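Local structure of Lmo0181 protein (Listeria monocytogenes serovar 1/2a, 5F7V) at residues 109-114 with 280-284; 103-107 with 322-326; 122-126 with 301-305; 74-80 with 113-117. The protein binds the cyclic glucan cycloalternan as the substrate-binding lipoprotein of an ABC transporter, and probably delivers it for uptake into the cell. All blocks are in the same frame, centred on the assembly; numbering follows the deposited sequence.

Interaction 1 (109-114 with 280-284); sequences QAYDAF and FFANG. With GLC (alpha-D-glucopyranose), chain B.
Phe114 lays its ring against the backbone of Asn283 and Gly284 in strand 278-287, and nothing polar bonds the two segments. From CB, CG lies anti to the carbonyl carbon (chi1 -56°), which swings the ring toward the strand. Farther out, CD2 approaches Gly284 CA and Ala282 CB lies 4.1 Å from CE2; on the other flank CE1 is 3.6 Å from Gly284 N. The tip, CZ, presses closest, 3.2 Å from Gly284 N. Gly284 CA sits over one face, 3.7 Å from the ring centroid, a CH-pi contact, while Ala113 CB covers the opposite face. Ala282 CB also meets Ala110 CB at 4.1 Å, and Phe280 CZ reaches Gln109 CB at 3.7 Å, with Ala110 N near the plane of the Phe280 ring at its edge. The other side of the strand belongs to the sugar: Phe281 puts a ring face under the glucose, and Asn283 grips it twice, OD1 accepting from O3 and ND2 donating to O2 at 2.8 Å. Helix 108-112 thus backs the strand behind the glycan pocket. Strand 278-287 runs antiparallel to both 71-75 and 119-135, and Tyr76 of helix 76-85 touches Ala113 and Phe280.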
# COMPACT_ATOMS: atom_id res chain seq x y z
N GLN A 109 -0.10 -12.83 8.03
CA GLN A 109 -0.23 -11.40 8.32
C GLN A 109 -1.34 -10.78 7.48
O GLN A 109 -2.10 -9.96 7.96
CB GLN A 109 1.10 -10.68 8.06
CG GLN A 109 2.17 -11.02 9.08
CD GLN A 109 2.68 -12.43 8.90
OE1 GLN A 109 2.99 -12.87 7.79
NE2 GLN A 109 2.72 -13.16 9.98
N ALA A 110 -1.47 -11.21 6.24
CA ALA A 110 -2.48 -10.66 5.35
C ALA A 110 -3.86 -11.13 5.77
O ALA A 110 -4.78 -10.34 5.79
CB ALA A 110 -2.17 -11.05 3.92
N TYR A 111 -3.97 -12.40 6.17
CA TYR A 111 -5.27 -12.92 6.63
C TYR A 111 -5.69 -12.23 7.92
O TYR A 111 -6.87 -11.82 8.10
CB TYR A 111 -5.18 -14.44 6.81
CG TYR A 111 -6.48 -15.11 7.16
CD1 TYR A 111 -7.54 -15.16 6.25
CD2 TYR A 111 -6.69 -15.68 8.40
CE1 TYR A 111 -8.74 -15.78 6.55
CE2 TYR A 111 -7.89 -16.30 8.71
CZ TYR A 111 -8.91 -16.35 7.78
OH TYR A 111 -10.13 -16.94 8.02
N ASP A 112 -4.74 -12.10 8.85
CA ASP A 112 -5.02 -11.52 10.16
C ASP A 112 -5.39 -10.03 10.12
O ASP A 112 -5.97 -9.50 11.07
CB ASP A 112 -3.83 -11.70 11.10
CG ASP A 112 -3.58 -13.14 11.53
OD1 ASP A 112 -4.47 -14.01 11.32
OD2 ASP A 112 -2.47 -13.36 12.07
N ALA A 113 -5.05 -9.36 9.03
CA ALA A 113 -5.33 -7.93 8.89
C ALA A 113 -6.81 -7.61 8.94
O ALA A 113 -7.17 -6.46 9.24
CB ALA A 113 -4.75 -7.42 7.57
N PHE A 114 -7.65 -8.62 8.68
CA PHE A 114 -9.08 -8.43 8.55
C PHE A 114 -9.85 -9.09 9.67
O PHE A 114 -11.00 -9.42 9.51
CB PHE A 114 -9.57 -8.82 7.15
CG PHE A 114 -8.82 -8.05 6.10
CD1 PHE A 114 -9.13 -6.74 5.86
CD2 PHE A 114 -7.75 -8.61 5.42
CE1 PHE A 114 -8.40 -5.97 4.98
CE2 PHE A 114 -7.02 -7.87 4.55
CZ PHE A 114 -7.34 -6.54 4.35
N PHE A 280 4.25 -3.34 4.68
CA PHE A 280 3.39 -4.50 4.44
C PHE A 280 1.96 -4.00 4.35
O PHE A 280 1.43 -3.44 5.30
CB PHE A 280 3.53 -5.53 5.55
CG PHE A 280 2.73 -6.78 5.30
CD1 PHE A 280 3.28 -7.82 4.55
CD2 PHE A 280 1.42 -6.88 5.73
CE1 PHE A 280 2.55 -8.96 4.31
CE2 PHE A 280 0.68 -8.01 5.46
CZ PHE A 280 1.26 -9.02 4.76
N PHE A 281 1.37 -4.22 3.20
CA PHE A 281 -0.01 -3.81 2.93
C PHE A 281 -0.81 -5.03 2.55
O PHE A 281 -0.28 -6.01 2.05
CB PHE A 281 -0.01 -2.74 1.83
CG PHE A 281 0.61 -1.44 2.24
CD1 PHE A 281 0.09 -0.74 3.32
CD2 PHE A 281 1.65 -0.91 1.52
CE1 PHE A 281 0.66 0.45 3.70
CE2 PHE A 281 2.22 0.29 1.92
CZ PHE A 281 1.72 0.97 3.00
N ALA A 282 -2.11 -4.95 2.74
CA ALA A 282 -3.01 -6.02 2.32
C ALA A 282 -4.36 -5.49 2.00
O ALA A 282 -4.83 -4.57 2.67
CB ALA A 282 -3.15 -7.09 3.38
N ASN A 283 -4.98 -6.03 0.96
CA ASN A 283 -6.38 -5.72 0.66
C ASN A 283 -7.26 -6.90 0.96
O ASN A 283 -6.83 -8.04 0.77
CB ASN A 283 -6.49 -5.35 -0.81
CG ASN A 283 -5.68 -4.09 -1.11
OD1 ASN A 283 -5.77 -3.12 -0.38
ND2 ASN A 283 -4.91 -4.10 -2.21
N GLY A 284 -8.47 -6.61 1.39
CA GLY A 284 -9.46 -7.61 1.76
C GLY A 284 -10.80 -7.23 1.20
O GLY A 284 -11.03 -6.07 0.85
C1 GLC B . -1.78 -0.00 -2.43
C2 GLC B . -2.27 -1.25 -1.73
C3 GLC B . -3.12 -0.87 -0.52
C4 GLC B . -2.37 0.11 0.37
C5 GLC B . -1.94 1.33 -0.43
C6 GLC B . -1.07 2.30 0.37
O2 GLC B . -3.03 -2.03 -2.66
O3 GLC B . -3.38 -2.07 0.21
O4 GLC B . -3.28 0.56 1.38
O5 GLC B . -1.11 0.89 -1.54
O6 GLC B . -0.62 3.26 -0.61

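Interaction 2 (103-107 with 322-326); sequences PSTLN and PATEN
Ala323 meets Leu106 and Asn107 where the two loops form a single antiparallel beta bridge, Leu106 and Thr324 being its non-hydrogen-bonded pair. Its carbonyl oxygen accepts from Asn107 N at 2.8 Å and also receives a CA-H...O contact from Leu106 CA at 3.2 Å. Ala323 CB packs on Leu106 CD2, 3.9 Å away. Thr324 follows with its side chain turned from the partner loop, and its CA makes a longer CA-H...O contact with Thr105 O. Glu325 closes the bridge: its N donates to Thr105 O at 3.1 Å, nearly straight at 171°. Its side chain then turns back over the other loop, CG anti to the carbonyl carbon (chi1 -60°) and the chain extended beyond, so that CG and CD pass beside Asn107 N and CA. The planes of the Glu325 carboxylate and the Asn107 amide are turned 65° from each other, and the groups are joined through a water that donates to OE2 at 2.8 Å and accepts from Asn107 ND2. The other end of that amide is engaged as well, since Asn107 OD1 caps Ala110 N at the start of helix 108-112. Asn326 is likewise an N-cap, holding Ile329 N at the start of helix 327-335. The bridge therefore ties together the lead-ins of two helices. Beneath it, Leu106 and Ala323 rest on Val124 of strand 119-135, Leu106 also touches Tyr111 of helix 108-112, and Pro322 packs on helix 308-316.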
# COMPACT_ATOMS: atom_id res chain seq x y z
N PRO A 103 -7.45 -21.48 5.69
CA PRO A 103 -6.62 -20.28 5.84
C PRO A 103 -5.15 -20.50 6.21
O PRO A 103 -4.35 -19.57 6.09
CB PRO A 103 -7.41 -19.44 6.84
CG PRO A 103 -8.28 -20.37 7.55
CD PRO A 103 -8.57 -21.54 6.64
N SER A 104 -4.77 -21.72 6.61
CA SER A 104 -3.37 -22.02 6.89
C SER A 104 -2.48 -22.00 5.65
O SER A 104 -1.27 -21.96 5.77
CB SER A 104 -3.17 -23.34 7.64
OG SER A 104 -3.34 -24.48 6.83
N THR A 105 -3.09 -21.98 4.46
CA THR A 105 -2.37 -21.87 3.21
C THR A 105 -2.18 -20.45 2.75
O THR A 105 -1.57 -20.25 1.69
CB THR A 105 -3.09 -22.65 2.09
OG1 THR A 105 -4.35 -22.03 1.81
CG2 THR A 105 -3.26 -24.12 2.43
N LEU A 106 -2.69 -19.49 3.52
CA LEU A 106 -2.57 -18.08 3.16
C LEU A 106 -1.50 -17.38 3.97
O LEU A 106 -1.14 -17.81 5.06
CB LEU A 106 -3.91 -17.39 3.41
CG LEU A 106 -5.10 -18.06 2.73
CD1 LEU A 106 -6.29 -17.13 2.92
CD2 LEU A 106 -4.86 -18.24 1.25
N ASN A 107 -0.98 -16.28 3.44
CA ASN A 107 -0.11 -15.43 4.25
C ASN A 107 -0.82 -14.99 5.52
O ASN A 107 -1.90 -14.41 5.49
CB ASN A 107 0.32 -14.22 3.43
CG ASN A 107 1.21 -13.28 4.21
OD1 ASN A 107 0.77 -12.61 5.14
ND2 ASN A 107 2.49 -13.21 3.82
N PRO A 322 -0.91 -12.77 -4.49
CA PRO A 322 -2.07 -13.49 -3.96
C PRO A 322 -1.85 -13.89 -2.51
O PRO A 322 -0.74 -13.96 -2.02
CB PRO A 322 -2.17 -14.69 -4.88
CG PRO A 322 -0.74 -14.97 -5.21
CD PRO A 322 -0.06 -13.64 -5.32
N ALA A 323 -2.95 -14.11 -1.83
CA ALA A 323 -2.87 -14.59 -0.47
C ALA A 323 -2.26 -15.98 -0.31
O ALA A 323 -1.64 -16.26 0.70
CB ALA A 323 -4.22 -14.55 0.17
N THR A 324 -2.47 -16.84 -1.30
CA THR A 324 -1.91 -18.20 -1.23
C THR A 324 -0.38 -18.14 -1.26
O THR A 324 0.16 -17.37 -2.05
CB THR A 324 -2.50 -19.07 -2.35
OG1 THR A 324 -3.92 -19.19 -2.16
CG2 THR A 324 -1.86 -20.47 -2.31
N GLU A 325 0.30 -18.91 -0.41
CA GLU A 325 1.77 -19.07 -0.40
C GLU A 325 2.42 -20.20 -1.20
O GLU A 325 3.64 -20.39 -1.17
CB GLU A 325 2.23 -19.24 1.04
CG GLU A 325 1.85 -18.02 1.85
CD GLU A 325 2.21 -18.21 3.31
OE1 GLU A 325 1.73 -19.20 3.93
OE2 GLU A 325 2.98 -17.35 3.79
N ASN A 326 1.62 -20.98 -1.90
CA ASN A 326 2.12 -22.15 -2.63
C ASN A 326 3.26 -21.77 -3.59
O ASN A 326 3.16 -20.79 -4.33
CB ASN A 326 0.93 -22.76 -3.36
CG ASN A 326 1.31 -23.95 -4.20
OD1 ASN A 326 1.68 -23.77 -5.37
ND2 ASN A 326 1.24 -25.15 -3.63
O HOH W 1 3.70 -15.21 2.13

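Interaction 3 (122-126 with 301-305); sequences GMVES and ASFMS
Met123 begins the contact by folding its side chain against Ala301 and Ser302, late in helix 294-306. Its CB lies 3.7 Å from Ala301 O and its CG 3.9 Å from Ala301 CB; bends at chi2 and chi3 then bring CE to Ser302 CA. One water bridges Met123 O and Ala301 O, donating to both. At Val124 the backbone takes over: Ser305 OG, anti to its own backbone N (chi1 -178°), donates to Val124 O at 2.7 Å, in the carbonyl plane. The same hydroxyl accepts from a second water, which in turn accepts from Val124 N at 3.0 Å. Ser305 CA adds a CA-H...O contact to Val124 O. Beyond, Glu125 runs side by side with Met304, its OE2 3.6 Å from the methyl CE; that carboxylate oxygen is paired by a salt bridge to Arg314. A classic beta bulge interrupts strand 119-135 here, Glu125 and Ser126 together pairing with Asn283 alone. The axes of 123-126 and 301-305 come within 7.0 Å and cross at 44°, helix 294-306 covering the sheet where strands 119-135 and 278-287 pair. Met304 also reaches Ile285 of that second strand and Leu29 of helix 27-39.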
# COMPACT_ATOMS: atom_id res chain seq x y z
N GLY A 122 -13.27 -9.86 6.96
CA GLY A 122 -12.93 -9.67 5.55
C GLY A 122 -12.17 -10.89 5.10
O GLY A 122 -11.59 -11.57 5.93
N MET A 123 -12.20 -11.16 3.81
CA MET A 123 -11.36 -12.19 3.18
C MET A 123 -10.21 -11.52 2.46
O MET A 123 -10.38 -10.65 1.63
CB MET A 123 -12.20 -13.00 2.20
CG MET A 123 -13.34 -13.74 2.87
SD MET A 123 -12.83 -15.11 3.95
CE MET A 123 -12.72 -16.46 2.80
N VAL A 124 -9.01 -11.98 2.80
CA VAL A 124 -7.82 -11.35 2.24
C VAL A 124 -7.70 -11.63 0.76
O VAL A 124 -7.81 -12.77 0.31
CB VAL A 124 -6.54 -11.77 2.99
CG1 VAL A 124 -6.32 -13.28 2.98
CG2 VAL A 124 -5.36 -11.04 2.39
N GLU A 125 -7.49 -10.58 0.00
CA GLU A 125 -7.46 -10.61 -1.46
C GLU A 125 -6.05 -10.55 -2.01
O GLU A 125 -5.72 -11.22 -3.00
CB GLU A 125 -8.29 -9.42 -1.97
CG GLU A 125 -8.27 -9.26 -3.45
CD GLU A 125 -8.60 -7.87 -3.92
OE1 GLU A 125 -8.78 -6.97 -3.01
OE2 GLU A 125 -8.68 -7.70 -5.13
N SER A 126 -5.20 -9.73 -1.41
CA SER A 126 -3.84 -9.57 -1.90
C SER A 126 -2.98 -8.96 -0.81
O SER A 126 -3.47 -8.42 0.18
CB SER A 126 -3.78 -8.70 -3.15
OG SER A 126 -4.10 -7.35 -2.88
N ALA A 301 -16.01 -13.13 -2.39
CA ALA A 301 -14.87 -12.81 -1.54
C ALA A 301 -13.93 -13.98 -1.36
O ALA A 301 -12.70 -13.83 -1.38
CB ALA A 301 -15.33 -12.26 -0.19
N SER A 302 -14.51 -15.16 -1.13
CA SER A 302 -13.74 -16.38 -0.94
C SER A 302 -12.98 -16.75 -2.21
O SER A 302 -11.81 -17.12 -2.15
CB SER A 302 -14.66 -17.51 -0.46
OG SER A 302 -13.87 -18.67 -0.24
N PHE A 303 -13.63 -16.67 -3.36
CA PHE A 303 -12.99 -16.88 -4.65
C PHE A 303 -11.77 -15.97 -4.82
O PHE A 303 -10.67 -16.39 -5.18
CB PHE A 303 -14.02 -16.67 -5.79
CG PHE A 303 -13.45 -16.70 -7.18
CD1 PHE A 303 -12.95 -15.54 -7.76
CD2 PHE A 303 -13.42 -17.87 -7.92
CE1 PHE A 303 -12.41 -15.56 -9.05
CE2 PHE A 303 -12.89 -17.87 -9.21
CZ PHE A 303 -12.39 -16.72 -9.77
N MET A 304 -11.96 -14.69 -4.59
CA MET A 304 -10.90 -13.72 -4.77
C MET A 304 -9.80 -14.04 -3.79
O MET A 304 -8.64 -13.85 -4.12
CB MET A 304 -11.43 -12.31 -4.55
CG MET A 304 -12.32 -11.82 -5.66
SD MET A 304 -11.51 -11.55 -7.23
CE MET A 304 -10.78 -9.91 -6.96
N SER A 305 -10.09 -14.58 -2.61
CA SER A 305 -9.08 -14.83 -1.61
C SER A 305 -8.20 -16.03 -1.94
O SER A 305 -6.96 -15.96 -1.86
CB SER A 305 -9.76 -15.04 -0.25
OG SER A 305 -8.80 -15.24 0.76
O HOH W 2 -10.85 -11.59 -1.14
O HOH W 3 -9.38 -14.89 3.43
O HOH W 4 -5.47 -13.84 -3.18

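Interaction 4 (74-80 with 113-117); sequences LNYETFM and AFKYD. With GLC (alpha-D-glucopyranose), chain B.
Phe79 and Tyr76, from the first turn of helix 76-85, close on Ala113 and Phe114 in the dense half of this contact. Ala113 CB stands over the centre of the Tyr76 ring, 3.5 Å from the centroid and 9° off the normal, a direct CH-pi contact. Phe79, with CG anti to the backbone N (chi1 169°), slides its ring across the backbone of residues 113-115: CD2 is 3.3 Å from Ala113 O, CZ is 3.3 Å from Phe114 O, and Phe114 CA lies over the ring face. The edge of Phe114 also points at that face in an offset edge-to-face pair, planes at 85° and centroids 5.5 Å apart. As in other proteins of this solute-binding fold, a strand-to-helix turn, here from 71-75 into 76-85, contributes ligand-binding groups. Asn75 both caps the helix and binds the sugar: OD1 accepts from Thr78 OG1 on a lone pair at 2.7 Å and, weakly, from Thr78 N as N-cap, while ND2 donates to glucose O4. That sugar hydroxyl donates to OE2 of one deposited conformer of Glu77, itself held by Asn180. Away from the sugar the packing thins out. Tyr116 brings CB to Phe79 CE2 at 3.8 Å, but farther along the ring of this partly exposed residue meets little of segment 74-80 beyond Met80 CE, which in one of its two conformers lies 4.0 Å from Tyr116 CE1 at the ring edge. Lys115 NZ forms a salt bridge with Asp112 and a hydrogen bond with Gln120.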
# COMPACT_ATOMS: atom_id res chain seq x y z
N LEU A 74 -11.29 -3.27 1.05
CA LEU A 74 -10.71 -2.45 2.15
C LEU A 74 -9.25 -2.74 2.19
O LEU A 74 -8.82 -3.81 1.84
CB LEU A 74 -11.29 -2.78 3.52
CG LEU A 74 -12.77 -2.44 3.65
CD1 LEU A 74 -13.30 -3.01 4.96
CD2 LEU A 74 -13.06 -0.97 3.57
N ASN A 75 -8.50 -1.72 2.57
CA ASN A 75 -7.07 -1.89 2.86
C ASN A 75 -6.86 -2.14 4.35
O ASN A 75 -7.74 -1.94 5.19
CB ASN A 75 -6.23 -0.74 2.26
CG ASN A 75 -6.54 0.61 2.84
OD1 ASN A 75 -7.41 0.75 3.66
ND2 ASN A 75 -5.82 1.58 2.36
N TYR A 76 -5.64 -2.56 4.67
CA TYR A 76 -5.27 -2.87 6.04
C TYR A 76 -5.53 -1.66 6.91
O TYR A 76 -6.11 -1.78 7.98
CB TYR A 76 -3.79 -3.26 6.04
CG TYR A 76 -3.25 -4.03 7.23
CD1 TYR A 76 -3.65 -3.82 8.55
CD2 TYR A 76 -2.25 -4.96 7.03
CE1 TYR A 76 -3.10 -4.54 9.58
CE2 TYR A 76 -1.71 -5.72 8.05
CZ TYR A 76 -2.14 -5.48 9.34
OH TYR A 76 -1.60 -6.20 10.37
N GLU A 77 -5.12 -0.49 6.43
CA GLU A 77 -5.13 0.64 7.35
C GLU A 77 -6.50 1.29 7.50
O GLU A 77 -6.65 2.06 8.43
CB GLU A 77 -4.01 1.63 7.01
CG GLU A 77 -4.03 2.23 5.61
CD GLU A 77 -3.34 1.41 4.51
OE1 GLU A 77 -3.44 0.16 4.49
OE2 GLU A 77 -2.70 2.02 3.62
N THR A 78 -7.49 0.99 6.65
CA THR A 78 -8.86 1.51 6.88
C THR A 78 -9.77 0.47 7.50
O THR A 78 -10.87 0.78 7.95
CB THR A 78 -9.48 2.02 5.57
OG1 THR A 78 -8.53 2.86 4.90
CG2 THR A 78 -10.72 2.85 5.77
N PHE A 79 -9.34 -0.79 7.51
CA PHE A 79 -10.19 -1.84 8.04
C PHE A 79 -10.79 -1.54 9.42
O PHE A 79 -12.00 -1.71 9.57
CB PHE A 79 -9.44 -3.19 8.08
CG PHE A 79 -10.16 -4.27 8.83
CD1 PHE A 79 -11.22 -4.90 8.24
CD2 PHE A 79 -9.80 -4.60 10.11
CE1 PHE A 79 -11.89 -5.89 8.95
CE2 PHE A 79 -10.44 -5.58 10.81
CZ PHE A 79 -11.52 -6.23 10.23
N MET A 80 -10.00 -1.13 10.41
CA MET A 80 -10.55 -1.01 11.75
C MET A 80 -11.65 0.05 11.79
O MET A 80 -12.65 -0.13 12.48
CB MET A 80 -9.46 -0.69 12.76
CG MET A 80 -10.09 -0.43 14.11
SD MET A 80 -8.87 -0.13 15.39
CE MET A 80 -9.60 -1.16 16.66
N ALA A 113 -5.05 -9.36 9.03
CA ALA A 113 -5.33 -7.93 8.89
C ALA A 113 -6.81 -7.61 8.94
O ALA A 113 -7.17 -6.46 9.24
CB ALA A 113 -4.75 -7.42 7.57
N PHE A 114 -7.65 -8.62 8.68
CA PHE A 114 -9.08 -8.43 8.55
C PHE A 114 -9.85 -9.09 9.67
O PHE A 114 -11.00 -9.42 9.51
CB PHE A 114 -9.57 -8.82 7.15
CG PHE A 114 -8.82 -8.05 6.10
CD1 PHE A 114 -9.13 -6.74 5.86
CD2 PHE A 114 -7.75 -8.61 5.42
CE1 PHE A 114 -8.40 -5.97 4.98
CE2 PHE A 114 -7.02 -7.87 4.55
CZ PHE A 114 -7.34 -6.54 4.35
N LYS A 115 -9.16 -9.27 10.79
CA LYS A 115 -9.77 -9.77 12.01
C LYS A 115 -9.95 -8.60 12.98
O LYS A 115 -9.06 -7.75 13.11
CB LYS A 115 -8.86 -10.84 12.61
CG LYS A 115 -9.37 -11.67 13.77
CD LYS A 115 -8.43 -12.82 14.14
CE LYS A 115 -7.33 -13.21 13.14
NZ LYS A 115 -7.60 -14.08 11.95
N TYR A 116 -11.11 -8.57 13.62
CA TYR A 116 -11.46 -7.56 14.60
C TYR A 116 -12.19 -8.27 15.73
O TYR A 116 -13.12 -9.04 15.50
CB TYR A 116 -12.36 -6.49 13.99
CG TYR A 116 -12.93 -5.53 15.00
CD1 TYR A 116 -12.11 -4.62 15.67
CD2 TYR A 116 -14.29 -5.52 15.27
CE1 TYR A 116 -12.63 -3.72 16.59
CE2 TYR A 116 -14.81 -4.63 16.20
CZ TYR A 116 -13.97 -3.74 16.86
OH TYR A 116 -14.51 -2.84 17.77
N ASP A 117 -11.74 -8.01 16.96
CA ASP A 117 -12.30 -8.62 18.18
C ASP A 117 -12.42 -10.15 18.04
O ASP A 117 -13.45 -10.73 18.38
CB ASP A 117 -13.69 -8.02 18.49
CG ASP A 117 -13.63 -6.62 19.13
OD1 ASP A 117 -12.55 -5.98 19.22
OD2 ASP A 117 -14.71 -6.15 19.56
C1 GLC B . -1.78 -0.00 -2.43
C2 GLC B . -2.27 -1.25 -1.73
C3 GLC B . -3.12 -0.87 -0.52
C4 GLC B . -2.37 0.11 0.37
C5 GLC B . -1.94 1.33 -0.43
C6 GLC B . -1.07 2.30 0.37
O2 GLC B . -3.03 -2.03 -2.66
O3 GLC B . -3.38 -2.07 0.21
O4 GLC B . -3.28 0.56 1.38
O5 GLC B . -1.11 0.89 -1.54
O6 GLC B . -0.62 3.26 -0.61

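Interactions 1 and 4 share Ala113 and Phe114, so the same two residues are wedged between strand 278-287 and helix 76-85; both are buried, aromatic, free of hydrogen bonds between their segments, and both present residues to the same glucose. Interaction 3 is also buried but mixes methionine packing with a serine hydroxyl and bridging waters. It meets interaction 1 through the pairing of Asn283 with Glu125 and Ser126 in the sheet. Interaction 2 lies nearest the surface and relies on backbone hydrogen bonds, yet Leu106 and Ala323 reach inward to Val124 of interaction 3. Interactions 2 and 4 do not touch.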